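Local coordinates for protein N-acylethanolamine-hydrolyzing acid amidase subunit beta (Caenorhabditis elegans, PDB 6DY3) that probably hydrolyses bioactive fatty acid amides such as N-palmitoylethanolamine to ethanolamine and free fatty acid, as the beta subunit of a heterodimeric Ntn-type lysosomal amidase, at residues Thr31-Phe36 / Tyr225-Thr230. Numbering follows the deposited sequence.
Sequences TIHVDF and YFRQST
The imidazole of His33 meets Phe226 with its edge and Arg227 with one face, and this forms the close-packed half of the contact. The edge is turned to the face of Phe226 in a T-shaped pair, with centroids 4.5 Å apart and planes at 78°; NE2 of His33 lies 3.3 Å from CD1 of Phe226, above the rim of the benzene ring. Over one imidazole face sits CA of Arg227, 3.8 Å from the ring centroid, a CH-pi contact. With CG anti to the backbone N (chi1 177°), the His33 ring reaches across from the strand to Phe226 and Arg227.

Strand 31-38 is an outermost strand, within this chain, of one of the two antiparallel sheets of the Ntn-hydrolase fold, and a parallel strand of the alpha subunit carries that sheet on; segment 225-230, which starts within helix 222-226, packs against strand 31-38.

Toward solvent, where Arg227 is partly exposed, the contact is made by charge rather than by ring packing. NE and NH2 of Arg227 both grip OD1 of Asp35, at 3.0 and 2.9 Å, side-on and in the guanidinium plane. The carboxylate stands at 77° to that plane; its one oxygen takes both bonds and also accepts one from His16 of the alpha subunit. A leucine at Arg227 would remove both donors and would probably leave the Asp35 charge poorly compensated and Asp224 without its salt-bridge mate.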
ATOM      1  N   THR B  31      -9.232  -7.987   4.537  1.00 33.94           N
ATOM      2  CA  THR B  31      -8.956  -6.572   4.326  1.00 35.42           C
ATOM      3  C   THR B  31      -9.622  -5.754   5.427  1.00 36.70           C
ATOM      4  O   THR B  31     -10.821  -5.900   5.685  1.00 39.33           O
ATOM      5  CB  THR B  31      -9.459  -6.121   2.952  1.00 35.21           C
ATOM      6  OG1 THR B  31      -8.792  -6.864   1.926  1.00 35.28           O
ATOM      7  CG2 THR B  31      -9.187  -4.635   2.733  1.00 34.01           C
ATOM      8  N   ILE B  32      -8.842  -4.887   6.073  1.00 35.20           N
ATOM      9  CA  ILE B  32      -9.317  -4.113   7.214  1.00 36.03           C
ATOM     10  C   ILE B  32      -8.835  -2.672   7.096  1.00 35.69           C
ATOM     11  O   ILE B  32      -7.831  -2.378   6.440  1.00 34.68           O
ATOM     12  CB  ILE B  32      -8.850  -4.739   8.552  1.00 36.43           C
ATOM     13  CG1 ILE B  32      -7.320  -4.789   8.607  1.00 35.73           C
ATOM     14  CG2 ILE B  32      -9.450  -6.131   8.732  1.00 36.93           C
ATOM     15  CD1 ILE B  32      -6.760  -5.224   9.942  1.00 36.67           C
ATOM     16  N   HIS B  33      -9.581  -1.767   7.717  1.00 42.94           N
ATOM     17  CA  HIS B  33      -9.167  -0.384   7.891  1.00 44.76           C
ATOM     18  C   HIS B  33      -8.764  -0.181   9.345  1.00 43.67           C
ATOM     19  O   HIS B  33      -9.428  -0.680  10.257  1.00 47.55           O
ATOM     20  CB  HIS B  33     -10.289   0.587   7.503  1.00 43.53           C
ATOM     21  CG  HIS B  33      -9.945   2.025   7.730  1.00 45.64           C
ATOM     22  ND1 HIS B  33     -10.054   2.625   8.963  1.00 48.02           N
ATOM     23  CD2 HIS B  33      -9.490   2.981   6.885  1.00 48.85           C
ATOM     24  CE1 HIS B  33      -9.681   3.889   8.874  1.00 50.07           C
ATOM     25  NE2 HIS B  33      -9.332   4.131   7.623  1.00 50.30           N
ATOM     26  N   VAL B  34      -7.664   0.532   9.560  1.00 37.53           N
ATOM     27  CA  VAL B  34      -7.057   0.655  10.879  1.00 38.39           C
ATOM     28  C   VAL B  34      -6.820   2.124  11.194  1.00 42.25           C
ATOM     29  O   VAL B  34      -6.349   2.887  10.343  1.00 41.85           O
ATOM     30  CB  VAL B  34      -5.736  -0.135  10.965  1.00 37.45           C
ATOM     31  CG1 VAL B  34      -4.987   0.217  12.237  1.00 40.76           C
ATOM     32  CG2 VAL B  34      -6.015  -1.633  10.902  1.00 37.14           C
ATOM     33  N   ASP B  35      -7.158   2.519  12.420  1.00 46.67           N
ATOM     34  CA  ASP B  35      -6.767   3.806  12.980  1.00 46.55           C
ATOM     35  C   ASP B  35      -5.712   3.558  14.051  1.00 44.46           C
ATOM     36  O   ASP B  35      -5.975   2.858  15.035  1.00 44.40           O
ATOM     37  CB  ASP B  35      -7.968   4.541  13.574  1.00 50.08           C
ATOM     38  CG  ASP B  35      -8.727   5.370  12.544  1.00 52.96           C
ATOM     39  OD1 ASP B  35      -9.930   5.631  12.762  1.00 56.58           O
ATOM     40  OD2 ASP B  35      -8.130   5.757  11.517  1.00 50.96           O
ATOM     41  N   PHE B  36      -4.517   4.114  13.850  1.00 43.26           N
ATOM     42  CA  PHE B  36      -3.435   4.010  14.823  1.00 46.32           C
ATOM     43  C   PHE B  36      -3.562   5.181  15.788  1.00 52.83           C
ATOM     44  O   PHE B  36      -3.334   6.336  15.409  1.00 52.38           O
ATOM     45  CB  PHE B  36      -2.073   4.003  14.131  1.00 45.31           C
ATOM     46  CG  PHE B  36      -1.816   2.774  13.301  1.00 42.50           C
ATOM     47  CD1 PHE B  36      -2.226   2.711  11.982  1.00 39.03           C
ATOM     48  CD2 PHE B  36      -1.157   1.681  13.842  1.00 44.29           C
ATOM     49  CE1 PHE B  36      -1.985   1.584  11.219  1.00 40.37           C
ATOM     50  CE2 PHE B  36      -0.913   0.547  13.079  1.00 42.97           C
ATOM     51  CZ  PHE B  36      -1.329   0.500  11.767  1.00 38.91           C
ATOM     52  N   TYR B 225     -13.846  10.261   6.735  1.00 41.00           N
ATOM     53  CA  TYR B 225     -14.092   9.884   5.347  1.00 40.12           C
ATOM     54  C   TYR B 225     -13.372   8.589   4.988  1.00 41.94           C
ATOM     55  O   TYR B 225     -13.981   7.649   4.462  1.00 40.08           O
ATOM     56  CB  TYR B 225     -13.651  11.015   4.418  1.00 36.32           C
ATOM     57  CG  TYR B 225     -13.803  10.665   2.966  1.00 39.63           C
ATOM     58  CD1 TYR B 225     -15.037  10.759   2.337  1.00 37.44           C
ATOM     59  CD2 TYR B 225     -12.715  10.215   2.225  1.00 43.33           C
ATOM     60  CE1 TYR B 225     -15.186  10.430   1.008  1.00 37.27           C
ATOM     61  CE2 TYR B 225     -12.853   9.882   0.891  1.00 44.26           C
ATOM     62  CZ  TYR B 225     -14.094   9.991   0.288  1.00 42.24           C
ATOM     63  OH  TYR B 225     -14.240   9.658  -1.039  1.00 43.04           O
ATOM     64  N   PHE B 226     -12.064   8.528   5.256  1.00 41.26           N
ATOM     65  CA  PHE B 226     -11.275   7.351   4.912  1.00 35.93           C
ATOM     66  C   PHE B 226     -11.822   6.088   5.565  1.00 37.72           C
ATOM     67  O   PHE B 226     -11.680   4.991   5.012  1.00 41.12           O
ATOM     68  CB  PHE B 226      -9.820   7.582   5.323  1.00 33.18           C
ATOM     69  CG  PHE B 226      -8.880   6.480   4.923  1.00 35.24           C
ATOM     70  CD1 PHE B 226      -7.746   6.223   5.681  1.00 36.21           C
ATOM     71  CD2 PHE B 226      -9.109   5.719   3.782  1.00 36.97           C
ATOM     72  CE1 PHE B 226      -6.866   5.218   5.321  1.00 37.89           C
ATOM     73  CE2 PHE B 226      -8.237   4.711   3.414  1.00 35.33           C
ATOM     74  CZ  PHE B 226      -7.111   4.459   4.182  1.00 36.63           C
ATOM     75  N   ARG B 227     -12.442   6.221   6.740  1.00 37.58           N
ATOM     76  CA  ARG B 227     -12.961   5.073   7.477  1.00 38.55           C
ATOM     77  C   ARG B 227     -14.157   4.420   6.794  1.00 38.32           C
ATOM     78  O   ARG B 227     -14.535   3.307   7.177  1.00 37.82           O
ATOM     79  CB  ARG B 227     -13.352   5.502   8.896  1.00 39.12           C
ATOM     80  CG  ARG B 227     -13.526   4.354   9.869  1.00 41.57           C
ATOM     81  CD  ARG B 227     -13.847   4.842  11.282  1.00 47.32           C
ATOM     82  NE  ARG B 227     -12.813   5.736  11.809  1.00 48.96           N
ATOM     83  CZ  ARG B 227     -12.939   7.055  11.955  1.00 48.19           C
ATOM     84  NH1 ARG B 227     -14.072   7.671  11.628  1.00 51.73           N
ATOM     85  NH2 ARG B 227     -11.926   7.766  12.441  1.00 41.68           N
ATOM     86  N   GLN B 228     -14.762   5.081   5.805  1.00 37.99           N
ATOM     87  CA  GLN B 228     -15.943   4.559   5.128  1.00 39.21           C
ATOM     88  C   GLN B 228     -15.837   4.634   3.609  1.00 40.01           C
ATOM     89  O   GLN B 228     -16.813   4.317   2.921  1.00 35.32           O
ATOM     90  CB  GLN B 228     -17.194   5.313   5.594  1.00 39.50           C
ATOM     91  CG  GLN B 228     -17.133   6.824   5.369  1.00 40.60           C
ATOM     92  CD  GLN B 228     -17.463   7.238   3.946  1.00 39.57           C
ATOM     93  OE1 GLN B 228     -18.563   6.990   3.448  1.00 37.78           O
ATOM     94  NE2 GLN B 228     -16.497   7.854   3.276  1.00 40.83           N
ATOM     95  N   SER B 229     -14.687   5.046   3.070  1.00 43.94           N
ATOM     96  CA  SER B 229     -14.527   5.254   1.636  1.00 43.72           C
ATOM     97  C   SER B 229     -14.015   4.025   0.887  1.00 42.48           C
ATOM     98  O   SER B 229     -13.972   4.047  -0.348  1.00 43.39           O
ATOM     99  CB  SER B 229     -13.578   6.430   1.389  1.00 41.28           C
ATOM    100  OG  SER B 229     -12.279   6.129   1.860  1.00 41.89           O
ATOM    101  N   THR B 230     -13.620   2.964   1.579  1.00 39.76           N
ATOM    102  CA  THR B 230     -13.065   1.798   0.910  1.00 34.79           C
ATOM    103  C   THR B 230     -14.155   0.802   0.553  1.00 32.98           C
ATOM    104  O   THR B 230     -15.114   0.610   1.302  1.00 33.28           O
ATOM    105  CB  THR B 230     -12.012   1.122   1.783  1.00 34.46           C
ATOM    106  OG1 THR B 230     -11.022   2.089   2.142  1.00 38.69           O
ATOM    107  CG2 THR B 230     -11.345  -0.019   1.041  1.00 32.52           C
TER